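Local structure of lectin 2 (Agrocybe aegerita, 4TQJ) at residues A[22-27]-A[59-64]; A[310-313]-A[317-320]; A[121-126]-A[198-203]; A[342-345]-A[351-354]; A[221-226]-A[250-255]. The protein probably acts as a fungal lectin that specifically recognises and binds N-acetylglucosamine at the non-reducing ends of glycans. The protein carries 1 engineered substitution. All blocks are in the same frame, centred on the assembly; numbering follows the deposited sequence.

Contact 1. Residues A[22-27]-A[59-64]; sequences VGFGLD and HVRLIA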
# COMPACT_ATOMS: atom_id res chain seq x y z
N VAL A 22 12.42 -5.87 -2.96
CA VAL A 22 13.46 -4.89 -2.67
C VAL A 22 14.80 -5.54 -2.97
O VAL A 22 15.15 -6.57 -2.39
CB VAL A 22 13.38 -4.38 -1.22
CG1 VAL A 22 14.59 -3.51 -0.87
CG2 VAL A 22 12.07 -3.62 -1.01
N GLY A 23 15.52 -4.96 -3.93
CA GLY A 23 16.81 -5.49 -4.31
C GLY A 23 17.94 -4.53 -4.00
O GLY A 23 17.88 -3.35 -4.37
N PHE A 24 18.96 -5.01 -3.31
CA PHE A 24 20.20 -4.26 -3.20
C PHE A 24 21.08 -4.70 -4.35
O PHE A 24 21.85 -5.65 -4.23
CB PHE A 24 20.87 -4.50 -1.86
CG PHE A 24 20.09 -3.97 -0.69
CD1 PHE A 24 20.32 -2.69 -0.20
CD2 PHE A 24 19.09 -4.74 -0.12
CE1 PHE A 24 19.58 -2.19 0.87
CE2 PHE A 24 18.35 -4.26 0.95
CZ PHE A 24 18.59 -2.98 1.44
N GLY A 25 20.94 -4.03 -5.49
CA GLY A 25 21.64 -4.42 -6.70
C GLY A 25 23.05 -3.88 -6.70
O GLY A 25 23.50 -3.29 -5.71
N LEU A 26 23.75 -4.06 -7.82
CA LEU A 26 25.14 -3.64 -7.92
C LEU A 26 25.29 -2.11 -7.89
O LEU A 26 26.29 -1.59 -7.40
CB LEU A 26 25.76 -4.18 -9.21
CG LEU A 26 25.81 -5.70 -9.31
CD1 LEU A 26 26.24 -6.14 -10.72
CD2 LEU A 26 26.71 -6.28 -8.21
N ASP A 27 24.29 -1.41 -8.41
CA ASP A 27 24.40 0.04 -8.57
C ASP A 27 23.49 0.81 -7.62
O ASP A 27 23.36 2.04 -7.71
CB ASP A 27 24.11 0.45 -10.02
CG ASP A 27 25.01 -0.26 -11.03
OD1 ASP A 27 26.19 -0.54 -10.74
OD2 ASP A 27 24.53 -0.52 -12.15
N HIS A 59 28.64 -6.30 5.65
CA HIS A 59 27.52 -5.43 5.96
C HIS A 59 26.18 -6.16 5.93
O HIS A 59 26.06 -7.23 5.34
CB HIS A 59 27.50 -4.23 5.02
CG HIS A 59 28.83 -3.57 4.86
ND1 HIS A 59 29.52 -3.57 3.66
CD2 HIS A 59 29.62 -2.93 5.75
CE1 HIS A 59 30.67 -2.94 3.82
NE2 HIS A 59 30.75 -2.54 5.08
N VAL A 60 25.20 -5.54 6.56
CA VAL A 60 23.84 -6.06 6.66
C VAL A 60 22.89 -5.03 6.05
O VAL A 60 22.94 -3.84 6.40
CB VAL A 60 23.48 -6.33 8.15
CG1 VAL A 60 22.02 -6.71 8.30
CG2 VAL A 60 24.37 -7.43 8.69
N ARG A 61 22.04 -5.48 5.13
CA ARG A 61 21.11 -4.57 4.47
C ARG A 61 19.66 -5.05 4.53
O ARG A 61 19.34 -6.15 4.06
CB ARG A 61 21.55 -4.35 3.02
CG ARG A 61 22.76 -3.42 2.89
CD ARG A 61 23.41 -3.51 1.52
NE ARG A 61 24.19 -4.74 1.35
CZ ARG A 61 24.81 -5.07 0.23
NH1 ARG A 61 24.75 -4.27 -0.83
NH2 ARG A 61 25.49 -6.22 0.16
N LEU A 62 18.79 -4.23 5.12
CA LEU A 62 17.42 -4.63 5.45
C LEU A 62 16.39 -3.55 5.12
O LEU A 62 16.75 -2.48 4.63
CB LEU A 62 17.33 -5.00 6.93
CG LEU A 62 18.26 -6.13 7.45
CD1 LEU A 62 18.27 -6.16 8.97
CD2 LEU A 62 17.89 -7.49 6.87
N ILE A 63 15.12 -3.85 5.38
CA ILE A 63 14.03 -2.89 5.27
C ILE A 63 13.24 -2.93 6.56
O ILE A 63 12.87 -4.01 7.04
CB ILE A 63 13.04 -3.26 4.15
CG1 ILE A 63 13.74 -3.27 2.79
CG2 ILE A 63 11.88 -2.27 4.12
CD1 ILE A 63 13.67 -1.92 2.10
N ALA A 64 12.99 -1.77 7.16
CA ALA A 64 12.12 -1.71 8.32
C ALA A 64 11.54 -0.31 8.50
O ALA A 64 12.08 0.67 7.97
CB ALA A 64 12.86 -2.15 9.58
O HOH W 1 24.99 -4.82 -3.85
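Arg-61 NH1 has two partners: it donates to water 1 at 3.1 Å and to the backbone oxygen of Phe-47. The water can donate to Gly-25 O at 2.8 Å, though more acceptors than protons lie in its reach. The polar link between residues 22-27 and 59-64 is thus solvent-mediated, while the direct contacts are mostly carbon-to-carbon. Chief among them, by the area buried on Phe-24 and Arg-61, is a CH-pi contact. Arg-61 CB lies 3.5 Å from the centroid of the Phe-24 ring, 10° off its normal, and so over the middle of one face. Arg-61 CD continues across that face to within 3.6 Å of Phe-24 CD1, and the chain then bends at chi3 (-76°), carrying the guanidinium on past the ring toward the base of Phe-24, its plane 55° from the ring. At the ring edge, in plane, Leu-62 O lies 3.7 Å from Phe-24 CZ. The strands concerned, 20-25 and 60-64, belong to adjacent four-stranded sheets, consistent with neighbouring blades of a beta-propeller. Their short axes come no nearer than 8.8 Å, too far for direct backbone pairing. Strand 395-399 completes the first sheet, and its Trp-397 NE1 bonds Arg-61 O. Two residues along each strand, Val-22 and Ile-63 meet tip to tip, with Val-22 CG1 and Ile-63 CD1 only 3.5 Å apart, tighter than usual carbon contact.

Contact 2. Residues A[310-313]-A[317-320]; sequences LNNG and FQSA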
# COMPACT_ATOMS: atom_id res chain seq x y z
N LEU A 310 -0.32 -29.45 3.86
CA LEU A 310 -1.23 -28.50 4.48
C LEU A 310 -1.59 -28.86 5.92
O LEU A 310 -1.88 -30.02 6.23
CB LEU A 310 -2.50 -28.36 3.66
CG LEU A 310 -2.33 -27.83 2.23
CD1 LEU A 310 -3.68 -27.83 1.52
CD2 LEU A 310 -1.69 -26.42 2.23
N ASN A 311 -1.55 -27.84 6.78
CA ASN A 311 -1.93 -27.92 8.18
C ASN A 311 -3.43 -28.11 8.28
O ASN A 311 -4.19 -27.41 7.61
CB ASN A 311 -1.53 -26.59 8.84
CG ASN A 311 -1.59 -26.64 10.36
OD1 ASN A 311 -2.47 -27.26 10.95
ND2 ASN A 311 -0.65 -25.93 11.00
N ASN A 312 -3.87 -29.06 9.10
CA ASN A 312 -5.30 -29.31 9.27
C ASN A 312 -5.93 -28.15 10.04
O ASN A 312 -7.16 -27.98 10.06
CB ASN A 312 -5.54 -30.66 10.00
CG ASN A 312 -5.20 -31.86 9.12
OD1 ASN A 312 -5.58 -31.91 7.95
ND2 ASN A 312 -4.47 -32.84 9.67
N GLY A 313 -5.08 -27.34 10.67
CA GLY A 313 -5.52 -26.19 11.43
C GLY A 313 -5.15 -26.29 12.90
O GLY A 313 -5.32 -25.34 13.66
N PHE A 317 -1.02 -32.37 10.15
CA PHE A 317 -0.87 -32.08 8.73
C PHE A 317 -1.36 -33.22 7.84
O PHE A 317 -1.28 -34.40 8.20
CB PHE A 317 0.61 -31.82 8.40
CG PHE A 317 1.13 -30.51 8.93
CD1 PHE A 317 1.26 -29.41 8.09
CD2 PHE A 317 1.49 -30.37 10.27
CE1 PHE A 317 1.74 -28.18 8.57
CE2 PHE A 317 1.96 -29.16 10.76
CZ PHE A 317 2.09 -28.07 9.91
N GLN A 318 -1.84 -32.84 6.66
CA GLN A 318 -2.08 -33.77 5.57
C GLN A 318 -0.74 -34.22 4.99
O GLN A 318 0.30 -33.61 5.24
CB GLN A 318 -2.90 -33.08 4.46
CG GLN A 318 -4.32 -32.73 4.87
CD GLN A 318 -5.17 -33.97 5.05
OE1 GLN A 318 -5.06 -34.92 4.27
NE2 GLN A 318 -6.01 -33.98 6.08
N SER A 319 -0.79 -35.27 4.18
CA SER A 319 0.39 -35.73 3.46
C SER A 319 0.92 -34.68 2.47
O SER A 319 0.19 -33.83 1.98
CB SER A 319 0.08 -37.04 2.71
OG SER A 319 -0.15 -38.09 3.62
N ALA A 320 2.21 -34.76 2.20
CA ALA A 320 2.83 -33.89 1.23
C ALA A 320 2.42 -34.35 -0.16
O ALA A 320 2.35 -35.54 -0.42
CB ALA A 320 4.33 -33.95 1.38
O HOH W 2 -1.26 -31.48 1.82
O HOH W 3 -4.36 -35.47 8.51
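Leu-310 O receives the backbone N-H of Gln-318 at 2.9 Å, with the donor nearly on the line of the C=O bond. This bond belongs to the loop between strands 306-309 and 321-324 of one propeller blade, where Asn-311 and Phe-317 form a single bridge with CA atoms 4.3 Å apart. Its tip is held by Asn-311, whose OD1 accepts from Gly-313 N at 2.6 Å, an Asx turn, and also from Gly-315 N. CG of Asn-311 lies anti to its backbone N (chi1 -168°), which sends the amide over one face of the Phe-317 ring, toward its rim, the two planes 39° apart. Asn-311 has its remaining donors engaged too: ND2 binds the backbone oxygens of Leu-235 and Gly-296, and the main-chain N binds Asp-297 OD1. On the solvent-exposed side, at Asn-312 and Gln-318, an amide-amide hydrogen bond forms. Gln-318 NE2 donates to Asn-312 OD1 at 2.8 Å, the acceptor nearly in the glutamine amide plane, although the amides themselves are turned 76° from each other. Asn-312 ND2 donates to Thr-316 OG1 and to water 3 at 2.9 Å, and that water donates, over a longer 3.3 Å, to Phe-317 O. The backbone of Leu-310 and Ser-319 is joined by a second water: water 2 accepts from Leu-310 N at 3.0 Å and donates to Ser-319 O at 2.8 Å.

Contact 3. Residues A[121-126]-A[198-203]; sequences ADIRKT and SRNNGD. Engineered in segment 121-126: Thr-126 (natural residue Ile).
The Asn-200 amide has Ile-123 O close to its plane, 19° out of it, at the ND2 end, while OD1 faces its own chain. A second flat group, the Arg-124 guanidinium, has OG1 of the engineered Thr-126 over one face, toward the rim, and its NE forms a salt bridge with Asp-130. Across the contact, Asn-200 ND2 donates to Ile-123 O at 2.8 Å, with an N-H...O angle of 152°, arriving in the carbonyl plane on a lone pair. The same nitrogen donates to Leu-185 O, and it also touches Ile-123 CB at 3.7 Å. With CG anti to the main-chain nitrogen (chi1 -176°), Asn-200 can also accept Gly-202 N at OD1, 2.8 Å away, making an Asx turn. Water 4 adds a second link by donating to Arg-124 O at 3.1 Å and to Gly-202 O at 2.9 Å. Within 121-126, residues Asp-122 to Lys-125 form a type I turn, closed by Lys-125 N donating to Asp-122 O; just beyond it, Thr-126 N donates to the syn lone pair of Asp-122 OD1 at 2.7 Å. The turn following strand 117-121 is thus tied to the turn between strands 195-198 and 210-213 of the next sheet, an Asx-turn asparagine linking loops of adjacent beta-propeller blades.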
# COMPACT_ATOMS: atom_id res chain seq x y z
N ALA A 121 13.49 -4.66 14.75
CA ALA A 121 12.22 -5.16 15.28
C ALA A 121 11.59 -4.21 16.30
O ALA A 121 12.29 -3.59 17.10
CB ALA A 121 12.43 -6.54 15.91
N ASP A 122 10.27 -4.11 16.26
CA ASP A 122 9.51 -3.30 17.20
C ASP A 122 9.29 -4.08 18.49
O ASP A 122 8.17 -4.49 18.79
CB ASP A 122 8.17 -2.92 16.58
CG ASP A 122 7.34 -1.99 17.46
OD1 ASP A 122 7.87 -1.47 18.48
OD2 ASP A 122 6.17 -1.77 17.11
N ILE A 123 10.36 -4.30 19.24
CA ILE A 123 10.29 -5.14 20.43
C ILE A 123 9.53 -4.49 21.58
O ILE A 123 9.16 -5.16 22.54
CB ILE A 123 11.69 -5.55 20.90
CG1 ILE A 123 12.62 -4.35 20.92
CG2 ILE A 123 12.30 -6.60 19.96
CD1 ILE A 123 14.05 -4.73 21.14
N ARG A 124 9.28 -3.19 21.47
CA ARG A 124 8.54 -2.47 22.51
C ARG A 124 7.10 -2.15 22.11
O ARG A 124 6.35 -1.52 22.86
CB ARG A 124 9.28 -1.19 22.93
CG ARG A 124 10.57 -1.46 23.71
CD ARG A 124 11.35 -0.18 24.02
NE ARG A 124 11.79 0.49 22.81
CZ ARG A 124 11.51 1.76 22.51
NH1 ARG A 124 10.82 2.52 23.35
NH2 ARG A 124 11.95 2.27 21.36
N LYS A 125 6.72 -2.61 20.92
CA LYS A 125 5.40 -2.35 20.34
C LYS A 125 5.05 -0.86 20.30
O LYS A 125 3.96 -0.47 20.72
CB LYS A 125 4.31 -3.14 21.06
CG LYS A 125 4.36 -4.64 20.80
CD LYS A 125 3.10 -5.13 20.10
CE LYS A 125 1.92 -5.20 21.06
NZ LYS A 125 0.67 -5.60 20.37
N THR A 126 5.95 -0.03 19.79
CA THR A 126 5.67 1.40 19.65
C THR A 126 5.43 1.83 18.21
O THR A 126 5.17 3.00 17.94
CB THR A 126 6.77 2.28 20.30
OG1 THR A 126 8.05 2.02 19.70
CG2 THR A 126 6.85 2.00 21.79
N SER A 198 13.83 -16.36 25.96
CA SER A 198 13.87 -15.22 26.86
C SER A 198 12.67 -14.35 26.59
O SER A 198 12.55 -13.77 25.50
CB SER A 198 15.13 -14.38 26.67
OG SER A 198 16.21 -14.98 27.34
N ARG A 199 11.78 -14.26 27.57
CA ARG A 199 10.52 -13.56 27.40
C ARG A 199 10.76 -12.07 27.30
O ARG A 199 11.50 -11.49 28.09
CB ARG A 199 9.60 -13.82 28.60
CG ARG A 199 9.68 -15.23 29.14
CD ARG A 199 9.00 -15.35 30.51
NE ARG A 199 7.55 -15.39 30.38
CZ ARG A 199 6.86 -16.49 30.10
NH1 ARG A 199 7.50 -17.65 29.93
NH2 ARG A 199 5.54 -16.44 30.00
N ASN A 200 10.12 -11.46 26.32
CA ASN A 200 10.07 -10.02 26.21
C ASN A 200 9.05 -9.51 27.21
O ASN A 200 7.87 -9.84 27.12
CB ASN A 200 9.67 -9.63 24.79
CG ASN A 200 9.68 -8.13 24.56
OD1 ASN A 200 9.41 -7.34 25.47
ND2 ASN A 200 9.98 -7.74 23.34
N ASN A 201 9.50 -8.74 28.20
CA ASN A 201 8.60 -8.30 29.25
C ASN A 201 7.58 -7.26 28.79
O ASN A 201 6.50 -7.15 29.37
CB ASN A 201 9.38 -7.80 30.47
CG ASN A 201 10.02 -8.94 31.24
OD1 ASN A 201 9.37 -9.95 31.51
ND2 ASN A 201 11.30 -8.81 31.56
N GLY A 202 7.92 -6.53 27.73
CA GLY A 202 7.06 -5.48 27.20
C GLY A 202 7.71 -4.11 27.28
O GLY A 202 7.38 -3.20 26.51
N ASP A 203 8.65 -3.99 28.20
CA ASP A 203 9.19 -2.68 28.59
C ASP A 203 10.64 -2.48 28.18
O ASP A 203 11.37 -1.69 28.81
CB ASP A 203 9.08 -2.53 30.10
CG ASP A 203 9.66 -3.72 30.85
OD1 ASP A 203 10.63 -4.31 30.34
OD2 ASP A 203 9.14 -4.07 31.93
O HOH W 4 4.80 -2.56 25.39

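Contact 4. Residues A[342-345]-A[351-354]; sequences VVDL and ADII
Two first torsions bring the carboxylates of Asp-344 and Asp-352 together: CG of Asp-344 stands opposite its main-chain N (chi1 -168°), whereas CG of Asp-352 lies beside its own N (chi1 -50°). The groups cross obliquely, with Asp-344 OD1 and Asp-352 OD2 3.2 Å apart, two acceptors that would be expected to repel if both are ionised. Backbone donors probably offset this. Leu-345 N points at Asp-352 OD2 along an almost straight bond, 2.7 Å with an N-H...O angle of 171°, using the anti lone pair. Asp-344 OD1 accepts from Thr-346 N, Asp-344 OD2 from Gly-349 N and Gly-17 N, and Asp-352 OD1 from Asn-366 N. The segments form the closing end of the beta hairpin of strands 339-343 and 352-356, the first two strands of a propeller blade, where Val-343 and Asp-352 are an antiparallel hydrogen-bonded pair. Val-343 N reaches Asp-352 O at 3.0 Å; the return bond, Asp-352 N to Val-343 O at 2.7 Å, comes from above the carbonyl plane. Val-342 and Ile-353 form the adjacent non-hydrogen-bonded pair. Their side chains share a face, Val-342 CG1 also packing on Ala-351 CB at 3.7 Å, and they meet Phe-301 of the preceding sheet. Away from that face, Leu-345 CD1 lies 4.2 Å from Ile-354 CB.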
# COMPACT_ATOMS: atom_id res chain seq x y z
N VAL A 342 8.21 -17.64 -0.87
CA VAL A 342 6.84 -18.08 -0.68
C VAL A 342 6.14 -16.99 0.14
O VAL A 342 6.32 -16.91 1.36
CB VAL A 342 6.77 -19.44 0.04
CG1 VAL A 342 5.33 -19.93 0.11
CG2 VAL A 342 7.69 -20.47 -0.68
N VAL A 343 5.39 -16.13 -0.54
CA VAL A 343 4.78 -14.95 0.06
C VAL A 343 3.47 -14.58 -0.65
O VAL A 343 3.31 -14.88 -1.82
CB VAL A 343 5.72 -13.70 0.01
CG1 VAL A 343 6.95 -13.88 0.90
CG2 VAL A 343 6.11 -13.38 -1.42
N ASP A 344 2.56 -13.92 0.05
CA ASP A 344 1.33 -13.47 -0.58
C ASP A 344 1.64 -12.26 -1.46
O ASP A 344 2.18 -11.26 -0.99
CB ASP A 344 0.29 -13.10 0.49
CG ASP A 344 -1.10 -12.91 -0.07
OD1 ASP A 344 -1.34 -13.35 -1.22
OD2 ASP A 344 -1.96 -12.31 0.64
N LEU A 345 1.33 -12.39 -2.74
CA LEU A 345 1.48 -11.29 -3.68
C LEU A 345 0.13 -10.67 -4.04
O LEU A 345 0.08 -9.65 -4.74
CB LEU A 345 2.14 -11.79 -4.97
CG LEU A 345 3.54 -12.34 -4.83
CD1 LEU A 345 3.96 -13.06 -6.14
CD2 LEU A 345 4.48 -11.21 -4.48
N ALA A 351 -0.25 -17.90 0.39
CA ALA A 351 1.05 -17.53 -0.15
C ALA A 351 1.26 -17.98 -1.59
O ALA A 351 0.89 -19.09 -1.97
CB ALA A 351 2.19 -18.00 0.74
N ASP A 352 1.87 -17.11 -2.37
CA ASP A 352 2.15 -17.43 -3.75
C ASP A 352 3.62 -17.75 -3.87
O ASP A 352 4.38 -17.66 -2.89
CB ASP A 352 1.76 -16.23 -4.63
CG ASP A 352 0.37 -15.73 -4.33
OD1 ASP A 352 -0.58 -16.48 -4.62
OD2 ASP A 352 0.21 -14.62 -3.77
N ILE A 353 4.04 -18.14 -5.07
CA ILE A 353 5.42 -18.53 -5.28
C ILE A 353 6.04 -17.69 -6.37
O ILE A 353 5.48 -17.57 -7.46
CB ILE A 353 5.54 -20.03 -5.62
CG1 ILE A 353 5.40 -20.86 -4.34
CG2 ILE A 353 6.86 -20.32 -6.32
CD1 ILE A 353 4.92 -22.28 -4.57
N ILE A 354 7.18 -17.08 -6.06
CA ILE A 354 7.90 -16.29 -7.04
C ILE A 354 9.36 -16.71 -7.03
O ILE A 354 9.94 -16.96 -5.97
CB ILE A 354 7.77 -14.77 -6.79
CG1 ILE A 354 8.61 -13.97 -7.80
CG2 ILE A 354 8.21 -14.42 -5.38
CD1 ILE A 354 8.38 -12.46 -7.75

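Contact 5. Residues A[221-226]-A[250-255]; sequences GGWKIG and GCWVAL
Trp-223 and Trp-252 account for nearly all of the 87 Å² buried here, 47 Å² on the first and 37 Å² on the second. The six-membered ring of Trp-223 supplies its CZ2-CH2 side: CZ2 comes to 3.9 Å from Trp-252 CD1 and 4.0 Å from Trp-252 CB, with CH2 almost equally near both. It therefore meets the root of the Trp-252 indole, at the five-membered ring and the methylene. The planes of these two rings stand 82° apart with centroids 5.8 Å from each other, but the approach is oblique and fits neither a stack nor a T-shaped pair. Both side chains leave their backbones toward the other segment, each CG anti to its carbonyl carbon (chi1 -67° and -70°). Trp-252 lies on strand 251-254 of one propeller blade, Trp-223 on the loop leading into it from strand 210-213 of the preceding sheet, so the pair lays the incoming connection against the blade's third strand. Trp-223 is held by NE1, close to the contacting CZ2, which donates to Asn-215 OD1 within the same loop, and its ring also meets Phe-216 and Arg-230. Trp-252 rests in addition on Leu-267 of the adjoining strand 266-269.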
# COMPACT_ATOMS: atom_id res chain seq x y z
N GLY A 221 18.99 -34.48 19.70
CA GLY A 221 18.22 -34.90 18.54
C GLY A 221 19.03 -34.84 17.27
O GLY A 221 18.53 -35.19 16.19
N GLY A 222 20.28 -34.39 17.38
CA GLY A 222 21.20 -34.38 16.25
C GLY A 222 20.84 -33.40 15.13
O GLY A 222 21.15 -33.63 13.97
N TRP A 223 20.18 -32.29 15.48
CA TRP A 223 19.77 -31.29 14.50
C TRP A 223 20.95 -30.45 13.99
O TRP A 223 21.55 -29.71 14.77
CB TRP A 223 18.70 -30.38 15.13
CG TRP A 223 17.43 -31.14 15.38
CD1 TRP A 223 17.16 -31.98 16.44
CD2 TRP A 223 16.27 -31.16 14.55
NE1 TRP A 223 15.90 -32.51 16.31
CE2 TRP A 223 15.33 -32.03 15.15
CE3 TRP A 223 15.92 -30.53 13.35
CZ2 TRP A 223 14.07 -32.28 14.60
CZ3 TRP A 223 14.67 -30.78 12.80
CH2 TRP A 223 13.76 -31.65 13.42
N LYS A 224 21.28 -30.54 12.70
CA LYS A 224 22.43 -29.79 12.18
C LYS A 224 22.04 -28.58 11.32
O LYS A 224 21.07 -28.62 10.55
CB LYS A 224 23.37 -30.69 11.39
CG LYS A 224 23.87 -31.92 12.13
CD LYS A 224 24.78 -32.69 11.18
CE LYS A 224 25.02 -34.12 11.63
NZ LYS A 224 25.77 -34.89 10.59
N ILE A 225 22.82 -27.51 11.45
CA ILE A 225 22.57 -26.27 10.72
C ILE A 225 22.35 -26.47 9.20
O ILE A 225 21.42 -25.91 8.61
CB ILE A 225 23.67 -25.21 10.99
CG1 ILE A 225 23.57 -24.73 12.44
CG2 ILE A 225 23.53 -24.02 10.04
CD1 ILE A 225 22.23 -24.04 12.74
N GLY A 226 23.15 -27.26 8.52
CA GLY A 226 22.84 -27.33 7.10
C GLY A 226 21.51 -28.04 6.84
O GLY A 226 20.50 -27.52 6.32
N GLY A 250 11.47 -36.88 8.74
CA GLY A 250 10.41 -35.99 8.26
C GLY A 250 10.33 -34.70 9.07
O GLY A 250 11.34 -34.25 9.59
N CYS A 251 9.14 -34.11 9.18
CA CYS A 251 8.94 -32.89 9.97
C CYS A 251 8.43 -33.18 11.37
O CYS A 251 7.41 -33.86 11.56
CB CYS A 251 7.96 -31.94 9.29
SG CYS A 251 8.41 -31.47 7.62
N TRP A 252 9.15 -32.64 12.35
CA TRP A 252 8.84 -32.78 13.76
C TRP A 252 8.32 -31.44 14.29
O TRP A 252 8.91 -30.40 14.00
CB TRP A 252 10.12 -33.12 14.51
CG TRP A 252 10.61 -34.50 14.22
CD1 TRP A 252 11.47 -34.89 13.23
CD2 TRP A 252 10.27 -35.68 14.95
NE1 TRP A 252 11.68 -36.25 13.29
CE2 TRP A 252 10.96 -36.76 14.34
CE3 TRP A 252 9.45 -35.94 16.06
CZ2 TRP A 252 10.85 -38.07 14.81
CZ3 TRP A 252 9.34 -37.25 16.52
CH2 TRP A 252 10.04 -38.30 15.90
N VAL A 253 7.24 -31.46 15.06
CA VAL A 253 6.82 -30.24 15.74
C VAL A 253 6.56 -30.39 17.24
O VAL A 253 6.24 -31.48 17.73
CB VAL A 253 5.62 -29.50 15.04
CG1 VAL A 253 5.40 -29.95 13.61
CG2 VAL A 253 4.36 -29.61 15.87
N ALA A 254 6.73 -29.27 17.94
CA ALA A 254 6.33 -29.16 19.33
C ALA A 254 5.45 -27.92 19.44
O ALA A 254 5.87 -26.81 19.08
CB ALA A 254 7.54 -29.03 20.21
N LEU A 255 4.23 -28.11 19.93
CA LEU A 255 3.26 -27.04 19.96
C LEU A 255 3.32 -26.20 21.24
O LEU A 255 3.48 -26.72 22.35
CB LEU A 255 1.85 -27.59 19.73
CG LEU A 255 1.56 -28.35 18.43
CD1 LEU A 255 0.18 -28.98 18.53
CD2 LEU A 255 1.66 -27.45 17.19

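Contacts 1 and 4 are buried, contact 2 lies at the surface, and contacts 3 and 5 are intermediate. Contact 2 lies at the last hairpin of one blade, contact 4 at the first hairpin of the next, and both depend on backbone pairing plus an Asn or Asp side chain; contacts 1 and 3 join neighbouring blades, the former mainly through apolar and CH-pi packing, the latter through an amide and a water. Contact 5, a meeting of two tryptophans without a hydrogen bond, sets an inter-blade loop on a blade. Asn-311 in contact 2 and Asn-200 in contact 3 recur as Asx-turn residues whose ND2 reaches the preceding blade. Contacts 2 and 5 come within about 5 Å at their nearest atoms without touching.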